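Ricin B-like lectin (PDB 4IZX) probably acts as a carbohydrate-binding lectin of the ricin B-like family, and is seen here holding the galactose end of lactose. Local coordinates at residues T19-S24 and Y106-S111; K29-Y34 and Q42-N47. All coordinates share one frame; numbering follows the deposited sequence.

How the contacts relate
The two contacts share one galactose site and one patch of the buried core, with their centres about 8 Å apart. Strands 20-23 and 31-34 follow each other in the chain and lie side by side in the same sheet, where Asp22 N is hydrogen-bonded to Ile32 O at 2.8 Å. Asp22 of contact 1 grips the sugar, and its OD2 also accepts a hydrogen bond from NE2 of Gln42 in contact 2 at 2.8 Å; Gln42 lines the pocket and is likely to hold the carboxylate in place. Tyr34 of contact 2 supplies the aromatic platform. Behind the site, Ile21 CG2 packs on Ile31 CG2 at 3.6 Å, joining the apolar halves of the two contacts.

Contact 1: T19-S24 and Y106-S111; sequences TVIDLS and YNLDLS. With GAL (beta-D-galactopyranose), chain B.
The interior of a beta-trefoil lectin, just behind its galactose site, is where Ile21 meets Leu108 and Thr19 meets Leu110. Strands 20-23 and 106-110 are the two outer members of a four-stranded sheet; strands 31-34 and 120-126 come between them in the order, and no hydrogen bond joins the pair. Side chains alone make the contact. Ile21 CG1 lies beside the backbone N and the chain then runs extended (chi2 -172°), which carries CD1 inward to Leu108 CD2 at 3.8 Å. The two side chains cross at about a right angle, methyl against methyl, as suits branched apolar residues filling a core. Two residues before Ile21, Thr19 OG1 rests against Leu110 CD2 at 3.7 Å, a van der Waals contact between side chains that again cross at about a right angle; threonine suits the place because it is short enough for the leucine methyl to come close to its backbone.

Alternation along the strand sends Asp22 the other way, to the sugar. CG is anti to the backbone N (chi1 173°), and the carboxylate takes two adjacent hydroxyls at once: galactose O4 donates to Asp22 OD1 at 2.6 Å and O3 donates to Asp22 OD2, also at 2.6 Å. Aspartate suits this place because its two oxygens can match neighbouring hydroxyls, including the axial O4 that distinguishes galactose from glucose. His37, Gly25 and Asn41 add further bonds to the sugar, and Leu23 O accepts from Asn41 ND2, probably steadying that amide. Past the strand's end the backbone of Ser24 also borders the sugar, its CA 3.3 Å from galactose O4.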
loop_
_atom_site.group_PDB
_atom_site.type_symbol
_atom_site.label_atom_id
_atom_site.label_comp_id
_atom_site.label_asym_id
_atom_site.label_seq_id
_atom_site.Cartn_x
_atom_site.Cartn_y
_atom_site.Cartn_z
ATOM N N THR A 19 2.660 10.012 -5.798
ATOM C CA THR A 19 3.262 9.839 -4.509
ATOM C C THR A 19 3.278 8.351 -4.147
ATOM O O THR A 19 2.596 7.549 -4.763
ATOM C CB THR A 19 2.532 10.694 -3.475
ATOM O OG1 THR A 19 1.156 10.319 -3.494
ATOM C CG2 THR A 19 2.689 12.200 -3.776
ATOM N N VAL A 20 4.106 7.994 -3.165
ATOM C CA VAL A 20 4.319 6.609 -2.784
ATOM C C VAL A 20 3.785 6.315 -1.396
ATOM O O VAL A 20 3.602 7.224 -0.563
ATOM C CB VAL A 20 5.796 6.199 -2.875
ATOM C CG1 VAL A 20 6.351 6.446 -4.260
ATOM C CG2 VAL A 20 6.642 6.868 -1.809
ATOM N N ILE A 21 3.583 5.030 -1.117
ATOM C CA ILE A 21 3.198 4.560 0.205
ATOM C C ILE A 21 4.379 4.705 1.152
ATOM O O ILE A 21 5.447 4.091 0.933
ATOM C CB ILE A 21 2.681 3.110 0.164
ATOM C CG1 ILE A 21 1.489 3.001 -0.792
ATOM C CG2 ILE A 21 2.393 2.602 1.550
ATOM C CD1 ILE A 21 0.784 1.662 -0.763
ATOM N N ASP A 22 4.181 5.477 2.211
ATOM C CA ASP A 22 5.240 5.947 3.099
ATOM C C ASP A 22 4.788 5.719 4.540
ATOM O O ASP A 22 3.679 6.050 4.932
ATOM C CB ASP A 22 5.464 7.426 2.716
ATOM C CG ASP A 22 6.412 8.221 3.616
ATOM O OD1 ASP A 22 6.212 8.184 4.854
ATOM O OD2 ASP A 22 7.285 8.938 3.041
ATOM N N LEU A 23 5.674 5.106 5.327
ATOM C CA LEU A 23 5.493 4.962 6.752
ATOM C C LEU A 23 5.937 6.265 7.395
ATOM O O LEU A 23 7.118 6.610 7.424
ATOM C CB LEU A 23 6.282 3.794 7.295
ATOM C CG LEU A 23 6.225 3.600 8.807
ATOM C CD1 LEU A 23 4.806 3.489 9.305
ATOM C CD2 LEU A 23 7.011 2.386 9.222
ATOM N N SER A 24 4.981 7.051 7.879
ATOM C CA SER A 24 5.238 8.413 8.338
ATOM C C SER A 24 6.399 8.491 9.307
ATOM O O SER A 24 6.406 7.813 10.352
ATOM C CB SER A 24 3.996 8.946 9.047
ATOM O OG SER A 24 4.282 10.222 9.567
ATOM N N TYR A 106 -12.596 -4.505 -0.207
ATOM C CA TYR A 106 -11.886 -3.312 0.252
ATOM C C TYR A 106 -10.461 -3.329 -0.197
ATOM O O TYR A 106 -9.705 -4.279 0.038
ATOM C CB TYR A 106 -11.924 -3.240 1.783
ATOM C CG TYR A 106 -13.314 -3.036 2.343
ATOM C CD1 TYR A 106 -13.967 -1.827 2.176
ATOM C CD2 TYR A 106 -13.919 -4.037 3.042
ATOM C CE1 TYR A 106 -15.251 -1.649 2.617
ATOM C CE2 TYR A 106 -15.184 -3.861 3.546
ATOM C CZ TYR A 106 -15.842 -2.675 3.301
ATOM O OH TYR A 106 -17.098 -2.509 3.821
ATOM N N ASN A 107 -10.069 -2.271 -0.922
ATOM C CA ASN A 107 -8.706 -2.116 -1.425
ATOM C C ASN A 107 -8.091 -0.798 -1.012
ATOM O O ASN A 107 -8.786 0.175 -0.679
ATOM C CB ASN A 107 -8.578 -2.417 -2.924
ATOM C CG ASN A 107 -9.356 -1.534 -3.882
ATOM O OD1 ASN A 107 -9.386 -1.865 -5.099
ATOM N ND2 ASN A 107 -9.917 -0.428 -3.462
ATOM N N LEU A 108 -6.763 -0.735 -1.081
ATOM C CA LEU A 108 -6.051 0.480 -0.751
ATOM C C LEU A 108 -6.470 1.614 -1.643
ATOM O O LEU A 108 -6.559 1.487 -2.859
ATOM C CB LEU A 108 -4.524 0.264 -0.891
ATOM C CG LEU A 108 -3.818 -0.168 0.386
ATOM C CD1 LEU A 108 -4.334 -1.486 0.916
ATOM C CD2 LEU A 108 -2.332 -0.269 0.129
ATOM N N ASP A 109 -6.621 2.794 -1.033
ATOM C CA ASP A 109 -7.192 3.992 -1.641
ATOM C C ASP A 109 -6.398 5.168 -1.049
ATOM O O ASP A 109 -6.352 5.353 0.164
ATOM C CB ASP A 109 -8.702 3.996 -1.264
ATOM C CG ASP A 109 -9.467 5.215 -1.716
ATOM O OD1 ASP A 109 -9.118 6.344 -1.278
ATOM O OD2 ASP A 109 -10.430 5.042 -2.497
ATOM N N LEU A 110 -5.772 5.950 -1.920
ATOM C CA LEU A 110 -5.128 7.184 -1.487
ATOM C C LEU A 110 -6.232 8.212 -1.309
ATOM O O LEU A 110 -6.958 8.535 -2.254
ATOM C CB LEU A 110 -4.079 7.646 -2.504
ATOM C CG LEU A 110 -3.321 8.932 -2.111
ATOM C CD1 LEU A 110 -2.570 8.768 -0.792
ATOM C CD2 LEU A 110 -2.387 9.346 -3.228
ATOM N N SER A 111 -6.403 8.660 -0.075
ATOM C CA SER A 111 -7.591 9.425 0.316
ATOM C C SER A 111 -7.661 10.782 -0.353
ATOM O O SER A 111 -6.717 11.247 -0.999
ATOM C CB SER A 111 -7.681 9.538 1.829
ATOM O OG SER A 111 -6.717 10.367 2.380
HETATM C C1 GAL B . 9.596 12.373 7.253
HETATM C C2 GAL B . 9.926 11.272 6.293
HETATM C C3 GAL B . 8.964 11.303 5.107
HETATM C C4 GAL B . 7.513 11.334 5.604
HETATM C C5 GAL B . 7.360 12.492 6.564
HETATM C C6 GAL B . 5.944 12.625 7.121
HETATM O O2 GAL B . 11.244 11.454 5.815
HETATM O O3 GAL B . 9.221 10.158 4.295
HETATM O O4 GAL B . 7.194 10.108 6.294
HETATM O O5 GAL B . 8.236 12.330 7.678
HETATM O O6 GAL B . 5.864 13.788 7.968
#

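Contact 2: K29-Y34 and Q42-N47; sequences KSIIGY and QQWTFN. With GAL (beta-D-galactopyranose), chain B.
Tyr34 has CG roughly anti to its own N (chi1 -156°), while Gln42 continues extended beyond CG (chi2 -174°), and these two torsions bring ring and amide together: Gln42 NE2 stops 3.8 Å from Tyr34 CD2. The amide plane is turned 65° from the ring, so the two groups pack without stacking. The amide is well occupied elsewhere. NE2 donates to Asp22 OD2 and to Pro35 O, and OE1 accepts from His37 N; with both ends engaged, the rotation of the group should be fixed. Glutamine suits this place because one flat head can donate and accept at once, linking the carboxylate of Asp22 to the backbone at Pro35 and His37; of these three, Asp22 and His37 bind the sugar.

Galactose covers one face of the Tyr34 ring. Its C4 stands 3.5 Å above the ring plane, over the centre, with C3 lying 3.6 Å from Tyr34 CE2 and C5 equally close to CE1. This is CH-pi packing of the apolar side of galactose on an aromatic residue, a recurring feature of ricin-type beta-trefoil sites. Ile32 CD1 meets the sugar at C6, 3.7 Å away, adding an aliphatic wall.

Deeper in the fold, the contact joins two sheets: strand 31-34 belongs to the one carrying the sugar site, strand 44-48 to the one that includes strand 9-14. Ile31 and Trp44 approach from opposite directions across this interface, and Ile31 CD1 touches Trp44 CH2 at 3.9 Å, at an oblique angle to the indole. A large indole suits a buried position where apolar surface must be filled and a polar N-H satisfied: Ile12 packs on Trp44 as well, and NE1 donates to Ile21 O.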
loop_
_atom_site.group_PDB
_atom_site.type_symbol
_atom_site.label_atom_id
_atom_site.label_comp_id
_atom_site.label_asym_id
_atom_site.label_seq_id
_atom_site.Cartn_x
_atom_site.Cartn_y
_atom_site.Cartn_z
ATOM N N LYS A 29 4.025 5.167 12.391
ATOM C CA LYS A 29 2.828 4.358 12.435
ATOM C C LYS A 29 1.832 4.600 11.291
ATOM O O LYS A 29 1.284 3.692 10.713
ATOM C CB LYS A 29 2.105 4.515 13.788
ATOM C CG LYS A 29 0.818 3.753 13.869
ATOM C CD LYS A 29 0.796 2.622 14.845
ATOM C CE LYS A 29 -0.597 1.985 14.924
ATOM N NZ LYS A 29 -0.593 0.468 14.989
ATOM N N SER A 30 1.564 5.854 11.004
ATOM C CA SER A 30 0.567 6.199 9.996
ATOM C C SER A 30 1.105 5.967 8.600
ATOM O O SER A 30 2.250 6.305 8.292
ATOM C CB SER A 30 0.148 7.657 10.176
ATOM O OG SER A 30 -0.443 7.903 11.438
ATOM N N ILE A 31 0.246 5.463 7.727
ATOM C CA ILE A 31 0.605 5.237 6.341
ATOM C C ILE A 31 0.048 6.330 5.462
ATOM O O ILE A 31 -1.166 6.605 5.499
ATOM C CB ILE A 31 0.125 3.855 5.854
ATOM C CG1 ILE A 31 0.641 2.714 6.733
ATOM C CG2 ILE A 31 0.498 3.640 4.393
ATOM C CD1 ILE A 31 2.144 2.570 6.814
ATOM N N ILE A 32 0.934 7.007 4.729
ATOM C CA ILE A 32 0.597 8.203 4.003
ATOM C C ILE A 32 1.123 8.130 2.576
ATOM O O ILE A 32 2.022 7.336 2.261
ATOM C CB ILE A 32 1.185 9.452 4.712
ATOM C CG1 ILE A 32 2.721 9.345 4.806
ATOM C CG2 ILE A 32 0.559 9.632 6.087
ATOM C CD1 ILE A 32 3.421 10.587 5.342
ATOM N N GLY A 33 0.608 8.997 1.720
ATOM C CA GLY A 33 1.230 9.269 0.437
ATOM C C GLY A 33 2.253 10.361 0.558
ATOM O O GLY A 33 1.976 11.397 1.173
ATOM N N TYR A 34 3.433 10.194 -0.048
ATOM C CA TYR A 34 4.493 11.160 0.088
ATOM C C TYR A 34 5.371 11.109 -1.134
ATOM O O TYR A 34 5.573 10.031 -1.711
ATOM C CB TYR A 34 5.315 10.852 1.362
ATOM C CG TYR A 34 6.077 12.037 1.949
ATOM C CD1 TYR A 34 5.458 12.913 2.841
ATOM C CD2 TYR A 34 7.402 12.228 1.670
ATOM C CE1 TYR A 34 6.157 13.930 3.457
ATOM C CE2 TYR A 34 8.118 13.252 2.244
ATOM C CZ TYR A 34 7.485 14.112 3.141
ATOM O OH TYR A 34 8.233 15.078 3.794
ATOM N N GLN A 42 9.875 4.201 2.723
ATOM C CA GLN A 42 9.130 4.207 1.477
ATOM C C GLN A 42 9.384 2.907 0.698
ATOM O O GLN A 42 9.053 2.830 -0.484
ATOM C CB GLN A 42 9.505 5.405 0.664
ATOM C CG GLN A 42 9.387 6.712 1.419
ATOM C CD GLN A 42 9.636 7.909 0.540
ATOM O OE1 GLN A 42 10.628 7.959 -0.183
ATOM N NE2 GLN A 42 8.763 8.891 0.608
ATOM N N GLN A 43 9.967 1.896 1.354
ATOM C CA GLN A 43 10.314 0.636 0.773
ATOM C C GLN A 43 9.684 -0.480 1.569
ATOM O O GLN A 43 9.704 -0.468 2.801
ATOM C CB GLN A 43 11.843 0.495 0.690
ATOM C CG GLN A 43 12.485 1.575 -0.160
ATOM C CD GLN A 43 13.983 1.478 -0.281
ATOM O OE1 GLN A 43 14.704 2.506 -0.313
ATOM N NE2 GLN A 43 14.464 0.281 -0.421
ATOM N N TRP A 44 9.194 -1.500 0.868
ATOM C CA TRP A 44 8.361 -2.555 1.428
ATOM C C TRP A 44 8.844 -3.890 0.912
ATOM O O TRP A 44 8.895 -4.117 -0.307
ATOM C CB TRP A 44 6.889 -2.314 1.041
ATOM C CG TRP A 44 6.397 -1.002 1.572
ATOM C CD1 TRP A 44 6.380 0.183 0.901
ATOM C CD2 TRP A 44 5.936 -0.731 2.909
ATOM N NE1 TRP A 44 5.951 1.182 1.731
ATOM C CE2 TRP A 44 5.671 0.654 2.972
ATOM C CE3 TRP A 44 5.764 -1.499 4.056
ATOM C CZ2 TRP A 44 5.223 1.264 4.138
ATOM C CZ3 TRP A 44 5.298 -0.897 5.204
ATOM C CH2 TRP A 44 5.051 0.466 5.243
ATOM N N THR A 45 9.244 -4.765 1.830
ATOM C CA THR A 45 9.756 -6.078 1.507
ATOM C C THR A 45 8.578 -7.036 1.479
ATOM O O THR A 45 7.841 -7.209 2.448
ATOM C CB THR A 45 10.834 -6.534 2.506
ATOM O OG1 THR A 45 11.835 -5.557 2.665
ATOM C CG2 THR A 45 11.354 -7.887 2.162
ATOM N N PHE A 46 8.329 -7.605 0.290
ATOM C CA PHE A 46 7.215 -8.471 0.066
ATOM C C PHE A 46 7.567 -9.899 0.477
ATOM O O PHE A 46 8.657 -10.384 0.179
ATOM C CB PHE A 46 6.828 -8.463 -1.415
ATOM C CG PHE A 46 6.049 -7.266 -1.880
ATOM C CD1 PHE A 46 6.421 -5.958 -1.570
ATOM C CD2 PHE A 46 4.936 -7.449 -2.678
ATOM C CE1 PHE A 46 5.684 -4.870 -2.022
ATOM C CE2 PHE A 46 4.222 -6.359 -3.156
ATOM C CZ PHE A 46 4.579 -5.064 -2.793
ATOM N N ASN A 47 6.595 -10.606 1.043
ATOM C CA ASN A 47 6.696 -12.028 1.336
ATOM C C ASN A 47 5.411 -12.702 0.880
ATOM O O ASN A 47 4.317 -12.254 1.244
ATOM C CB ASN A 47 6.930 -12.323 2.827
ATOM C CG ASN A 47 7.154 -13.791 3.112
ATOM O OD1 ASN A 47 7.945 -14.427 2.437
ATOM N ND2 ASN A 47 6.462 -14.327 4.109
HETATM C C1 GAL B . 9.596 12.373 7.253
HETATM C C2 GAL B . 9.926 11.272 6.293
HETATM C C3 GAL B . 8.964 11.303 5.107
HETATM C C4 GAL B . 7.513 11.334 5.604
HETATM C C5 GAL B . 7.360 12.492 6.564
HETATM C C6 GAL B . 5.944 12.625 7.121
HETATM O O2 GAL B . 11.244 11.454 5.815
HETATM O O3 GAL B . 9.221 10.158 4.295
HETATM O O4 GAL B . 7.194 10.108 6.294
HETATM O O5 GAL B . 8.236 12.330 7.678
HETATM O O6 GAL B . 5.864 13.788 7.968
#